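Long-range contact in lipid-transfer protein (Thermomonospora curvata, PDB 6OK1), which is a lipid-transfer protein of the thiolase superfamily whose specific function is not established: residues E103-S115 against E217-R231. Residues are numbered along the deposited sequence; the frame is centred on the assembly and turned at random.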
loop_
_atom_site.group_PDB
_atom_site.type_symbol
_atom_site.label_atom_id
_atom_site.label_comp_id
_atom_site.label_asym_id
_atom_site.label_seq_id
_atom_site.Cartn_x
_atom_site.Cartn_y
_atom_site.Cartn_z
ATOM N N GLU A 103 1.281 13.860 -15.476
ATOM C CA GLU A 103 2.381 14.336 -16.311
ATOM C C GLU A 103 3.742 14.232 -15.636
ATOM O O GLU A 103 4.746 14.008 -16.319
ATOM C CB GLU A 103 2.112 15.789 -16.721
ATOM C CG GLU A 103 0.957 15.886 -17.732
ATOM C CD GLU A 103 0.667 17.299 -18.147
ATOM O OE1 GLU A 103 0.503 18.148 -17.250
ATOM O OE2 GLU A 103 0.617 17.557 -19.367
ATOM N N VAL A 104 3.809 14.362 -14.315
ATOM C CA VAL A 104 5.085 14.411 -13.598
ATOM C C VAL A 104 4.925 13.627 -12.304
ATOM O O VAL A 104 4.230 14.081 -11.388
ATOM C CB VAL A 104 5.529 15.845 -13.290
ATOM C CG1 VAL A 104 6.857 15.846 -12.598
ATOM C CG2 VAL A 104 5.608 16.677 -14.586
ATOM N N VAL A 105 5.560 12.463 -12.221
ATOM C CA VAL A 105 5.373 11.547 -11.100
ATOM C C VAL A 105 6.706 11.391 -10.395
ATOM O O VAL A 105 7.730 11.148 -11.043
ATOM C CB VAL A 105 4.819 10.192 -11.556
ATOM C CG1 VAL A 105 4.529 9.308 -10.329
ATOM C CG2 VAL A 105 3.538 10.406 -12.413
ATOM N N VAL A 106 6.707 11.518 -9.073
ATOM C CA VAL A 106 7.904 11.247 -8.281
ATOM C C VAL A 106 7.734 9.939 -7.520
ATOM O O VAL A 106 6.754 9.756 -6.800
ATOM C CB VAL A 106 8.227 12.403 -7.322
ATOM C CG1 VAL A 106 9.558 12.174 -6.666
ATOM C CG2 VAL A 106 8.251 13.736 -8.093
ATOM N N CYS A 107 8.696 9.034 -7.684
ATOM C CA CYS A 107 8.756 7.776 -6.959
ATOM C C CYS A 107 9.803 7.922 -5.863
ATOM O O CYS A 107 10.897 8.413 -6.135
ATOM C CB CYS A 107 9.141 6.625 -7.895
ATOM S SG CYS A 107 8.202 6.570 -9.425
ATOM N N TYR A 108 9.478 7.514 -4.626
ATOM C CA TYR A 108 10.423 7.755 -3.534
ATOM C C TYR A 108 10.362 6.669 -2.467
ATOM O O TYR A 108 9.393 5.918 -2.355
ATOM C CB TYR A 108 10.179 9.129 -2.876
ATOM C CG TYR A 108 8.839 9.259 -2.164
ATOM C CD1 TYR A 108 7.715 9.662 -2.848
ATOM C CD2 TYR A 108 8.709 8.990 -0.806
ATOM C CE1 TYR A 108 6.491 9.780 -2.197
ATOM C CE2 TYR A 108 7.480 9.095 -0.159
ATOM C CZ TYR A 108 6.392 9.502 -0.863
ATOM O OH TYR A 108 5.177 9.619 -0.265
ATOM N N ARG A 109 11.428 6.612 -1.668
ATOM C CA ARG A 109 11.495 5.793 -0.472
ATOM C C ARG A 109 12.510 6.456 0.439
ATOM O O ARG A 109 13.602 6.810 -0.012
ATOM C CB ARG A 109 11.911 4.347 -0.798
ATOM C CG ARG A 109 11.833 3.369 0.363
ATOM C CD ARG A 109 10.404 2.998 0.686
ATOM N NE ARG A 109 10.336 1.965 1.719
ATOM C CZ ARG A 109 10.189 2.174 3.019
ATOM N NH1 ARG A 109 10.047 3.400 3.526
ATOM N NH2 ARG A 109 10.181 1.121 3.846
ATOM N N ALA A 110 12.156 6.627 1.704
ATOM C CA ALA A 110 13.108 7.173 2.665
ATOM C C ALA A 110 12.859 6.590 4.045
ATOM O O ALA A 110 11.710 6.419 4.459
ATOM C CB ALA A 110 13.022 8.706 2.719
ATOM N N PHE A 111 13.937 6.273 4.759
ATOM C CA PHE A 111 13.772 5.682 6.076
ATOM C C PHE A 111 15.041 5.835 6.899
ATOM O O PHE A 111 16.131 6.128 6.380
ATOM C CB PHE A 111 13.369 4.195 5.995
ATOM C CG PHE A 111 14.149 3.366 4.998
ATOM C CD1 PHE A 111 15.539 3.366 4.967
ATOM C CD2 PHE A 111 13.472 2.499 4.143
ATOM C CE1 PHE A 111 16.247 2.551 4.069
ATOM C CE2 PHE A 111 14.164 1.670 3.251
ATOM C CZ PHE A 111 15.565 1.707 3.209
ATOM N N ASN A 112 14.878 5.614 8.202
ATOM C CA ASN A 112 15.985 5.449 9.131
ATOM C C ASN A 112 16.045 4.000 9.597
ATOM O O ASN A 112 15.742 3.683 10.738
ATOM C CB ASN A 112 15.802 6.369 10.326
ATOM C CG ASN A 112 16.018 7.809 9.969
ATOM O OD1 ASN A 112 16.973 8.150 9.263
ATOM N ND2 ASN A 112 15.126 8.673 10.443
ATOM N N GLU A 113 16.428 3.101 8.705
ATOM C CA GLU A 113 16.462 1.692 9.068
ATOM C C GLU A 113 17.647 1.337 9.951
ATOM O O GLU A 113 17.573 0.345 10.666
ATOM C CB GLU A 113 16.491 0.798 7.818
ATOM C CG GLU A 113 15.153 0.617 7.148
ATOM C CD GLU A 113 14.947 -0.781 6.616
ATOM O OE1 GLU A 113 13.854 -1.319 6.857
ATOM O OE2 GLU A 113 15.858 -1.342 5.962
ATOM N N ARG A 114 18.733 2.113 9.917
ATOM C CA ARG A 114 19.855 1.824 10.805
ATOM C C ARG A 114 19.689 2.445 12.182
ATOM O O ARG A 114 19.979 1.792 13.187
ATOM C CB ARG A 114 21.162 2.313 10.189
ATOM C CG ARG A 114 22.408 1.743 10.921
ATOM C CD ARG A 114 22.478 0.242 10.755
ATOM N NE ARG A 114 23.540 -0.436 11.489
ATOM C CZ ARG A 114 23.489 -0.764 12.778
ATOM N NH1 ARG A 114 22.473 -0.369 13.533
ATOM N NH2 ARG A 114 24.472 -1.484 13.311
ATOM N N SER A 115 19.197 3.684 12.244
ATOM C CA SER A 115 19.081 4.400 13.503
ATOM C C SER A 115 17.700 4.327 14.146
ATOM O O SER A 115 17.574 4.664 15.328
ATOM C CB SER A 115 19.454 5.868 13.308
ATOM O OG SER A 115 18.544 6.554 12.444
ATOM N N GLU A 217 22.004 -2.290 7.211
ATOM C CA GLU A 217 20.917 -1.339 7.077
ATOM C C GLU A 217 21.447 0.090 6.932
ATOM O O GLU A 217 22.586 0.412 7.297
ATOM C CB GLU A 217 19.995 -1.432 8.280
ATOM C CG GLU A 217 19.492 -2.860 8.520
ATOM C CD GLU A 217 18.458 -2.955 9.589
ATOM O OE1 GLU A 217 18.777 -2.604 10.746
ATOM O OE2 GLU A 217 17.327 -3.382 9.262
ATOM N N SER A 218 20.577 0.960 6.403
ATOM C CA SER A 218 20.932 2.318 6.045
ATOM C C SER A 218 19.860 3.300 6.493
ATOM O O SER A 218 18.683 2.953 6.626
ATOM C CB SER A 218 21.100 2.479 4.534
ATOM O OG SER A 218 22.073 1.598 3.993
ATOM N N ASP A 219 20.296 4.545 6.698
ATOM C CA ASP A 219 19.428 5.705 6.782
ATOM C C ASP A 219 19.592 6.494 5.487
ATOM O O ASP A 219 20.719 6.704 5.020
ATOM C CB ASP A 219 19.801 6.632 7.938
ATOM C CG ASP A 219 19.501 6.071 9.322
ATOM O OD1 ASP A 219 19.021 4.926 9.492
ATOM O OD2 ASP A 219 19.745 6.848 10.278
ATOM N N GLY A 220 18.485 6.931 4.913
ATOM C CA GLY A 220 18.564 7.757 3.728
ATOM C C GLY A 220 17.284 7.739 2.915
ATOM O O GLY A 220 16.332 7.014 3.219
ATOM N N GLY A 221 17.289 8.566 1.879
ATOM C CA GLY A 221 16.143 8.687 0.974
ATOM C C GLY A 221 16.584 8.777 -0.472
ATOM O O GLY A 221 17.662 9.284 -0.786
ATOM N N GLN A 222 15.733 8.244 -1.362
ATOM C CA GLN A 222 15.978 8.215 -2.800
ATOM C C GLN A 222 14.688 8.560 -3.525
ATOM O O GLN A 222 13.621 8.033 -3.183
ATOM C CB GLN A 222 16.467 6.837 -3.256
ATOM C CG GLN A 222 16.664 6.689 -4.743
ATOM C CD GLN A 222 17.939 7.358 -5.231
ATOM O OE1 GLN A 222 19.046 6.964 -4.853
ATOM N NE2 GLN A 222 17.786 8.340 -6.111
ATOM N N ALA A 223 14.791 9.408 -4.559
ATOM C CA ALA A 223 13.629 9.793 -5.351
ATOM C C ALA A 223 13.988 9.802 -6.828
ATOM O O ALA A 223 15.154 9.889 -7.200
ATOM C CB ALA A 223 13.084 11.173 -4.949
ATOM N N LEU A 224 12.959 9.640 -7.660
ATOM C CA LEU A 224 13.086 9.512 -9.112
ATOM C C LEU A 224 11.914 10.251 -9.743
ATOM O O LEU A 224 10.780 10.049 -9.311
ATOM C CB LEU A 224 13.041 8.043 -9.554
ATOM C CG LEU A 224 13.940 7.047 -8.818
ATOM C CD1 LEU A 224 13.471 5.639 -9.031
ATOM C CD2 LEU A 224 15.389 7.164 -9.275
ATOM N N VAL A 225 12.176 11.066 -10.778
ATOM C CA VAL A 225 11.147 11.836 -11.482
ATOM C C VAL A 225 10.880 11.195 -12.840
ATOM O O VAL A 225 11.797 11.033 -13.651
ATOM C CB VAL A 225 11.572 13.304 -11.666
ATOM C CG1 VAL A 225 10.567 14.043 -12.533
ATOM C CG2 VAL A 225 11.668 13.976 -10.319
ATOM N N VAL A 226 9.616 10.870 -13.101
ATOM C CA VAL A 226 9.206 10.219 -14.342
ATOM C C VAL A 226 8.291 11.179 -15.089
ATOM O O VAL A 226 7.365 11.746 -14.497
ATOM C CB VAL A 226 8.498 8.880 -14.047
ATOM C CG1 VAL A 226 7.967 8.201 -15.340
ATOM C CG2 VAL A 226 9.461 7.920 -13.320
ATOM N N VAL A 227 8.552 11.365 -16.387
ATOM C CA VAL A 227 7.728 12.206 -17.248
ATOM C C VAL A 227 7.558 11.497 -18.585
ATOM O O VAL A 227 8.150 10.442 -18.832
ATOM C CB VAL A 227 8.359 13.604 -17.460
ATOM C CG1 VAL A 227 8.410 14.357 -16.172
ATOM C CG2 VAL A 227 9.741 13.460 -18.031
ATOM N N SER A 228 6.777 12.101 -19.491
ATOM C CA SER A 228 6.735 11.538 -20.829
ATOM C C SER A 228 8.107 11.664 -21.485
ATOM O O SER A 228 8.897 12.563 -21.179
ATOM C CB SER A 228 5.678 12.237 -21.688
ATOM O OG SER A 228 6.107 13.548 -22.004
ATOM N N THR A 229 8.390 10.754 -22.414
ATOM C CA THR A 229 9.645 10.847 -23.140
ATOM C C THR A 229 9.743 12.172 -23.903
ATOM O O THR A 229 10.813 12.791 -23.934
ATOM C CB THR A 229 9.793 9.631 -24.063
ATOM O OG1 THR A 229 9.922 8.442 -23.255
ATOM C CG2 THR A 229 11.019 9.750 -24.932
ATOM N N GLU A 230 8.630 12.646 -24.478
ATOM C CA GLU A 230 8.629 13.940 -25.173
ATOM C C GLU A 230 9.020 15.064 -24.220
ATOM O O GLU A 230 9.869 15.907 -24.547
ATOM C CB GLU A 230 7.257 14.220 -25.807
ATOM C CG GLU A 230 6.869 13.304 -26.955
ATOM C CD GLU A 230 6.516 11.902 -26.507
ATOM O OE1 GLU A 230 6.317 11.687 -25.294
ATOM O OE2 GLU A 230 6.437 11.012 -27.376
ATOM N N ARG A 231 8.426 15.077 -23.018
ATOM C CA ARG A 231 8.790 16.074 -22.016
ATOM C C ARG A 231 10.245 15.948 -21.602
ATOM O O ARG A 231 10.955 16.955 -21.467
ATOM C CB ARG A 231 7.874 15.925 -20.797
ATOM C CG ARG A 231 7.902 17.070 -19.793
ATOM C CD ARG A 231 6.526 17.736 -19.682
ATOM N NE ARG A 231 6.346 18.503 -18.451
ATOM C CZ ARG A 231 7.051 19.585 -18.136
ATOM N NH1 ARG A 231 8.006 20.009 -18.943
ATOM N NH2 ARG A 231 6.821 20.233 -17.006
HETATM O O HOH W 1 4.987 14.328 -18.962
HETATM O O HOH W 2 18.280 -0.252 5.203
HETATM O O HOH W 3 15.117 -2.122 10.369
#
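The Phe111 ring carries Glu113 CG, in the conformer modelled here, over the centre of one face and has Arg109 CZ in plane at its edge, while CE1 reaches across the strand pair to within 3.6 Å of Ser218 O. The Arg109 guanidinium in turn takes Phe111 CD2 over its centre, and its charge is paired with Asp57. Arg109 and Phe111 belong to strand 104-112 and Gly220 to strand 219-228, antiparallel neighbours in the central mixed sheet of a thiolase fold. Paired backbone bonds join Val105 to Val226, Cys107 to Leu224, Arg109 to Gln222 and Phe111 to Gly220, where a beta carbon would jam against the preceding carbonyl O; Val105 N meets Val226 O almost straight, at 176°.

Beta-branched valines favour extended backbone, and they and Ala223 are small enough for covering helices to pack close. Val106 CG1 lies 4.0 Å from Ala223 CB, and Val225 touches helix 26-40; on the other face, Cys107 SG approaches Val226 CG2 against helix 86-98. Gly221 lets the backbones draw in, its CA lying 3.6 Å from Ala110 CB.

At the start of strand 219-228, Asp219 binds the turn that follows strand 104-112. With its CG anti to the carbonyl carbon (chi1 -70°), the carboxylate reaches two backbone amides: OD1 accepts a bent bond from Arg114 N at 2.9 Å and a straighter one from Ser115 N at 3.0 Å, on the syn side, 16° out of the carboxylate plane.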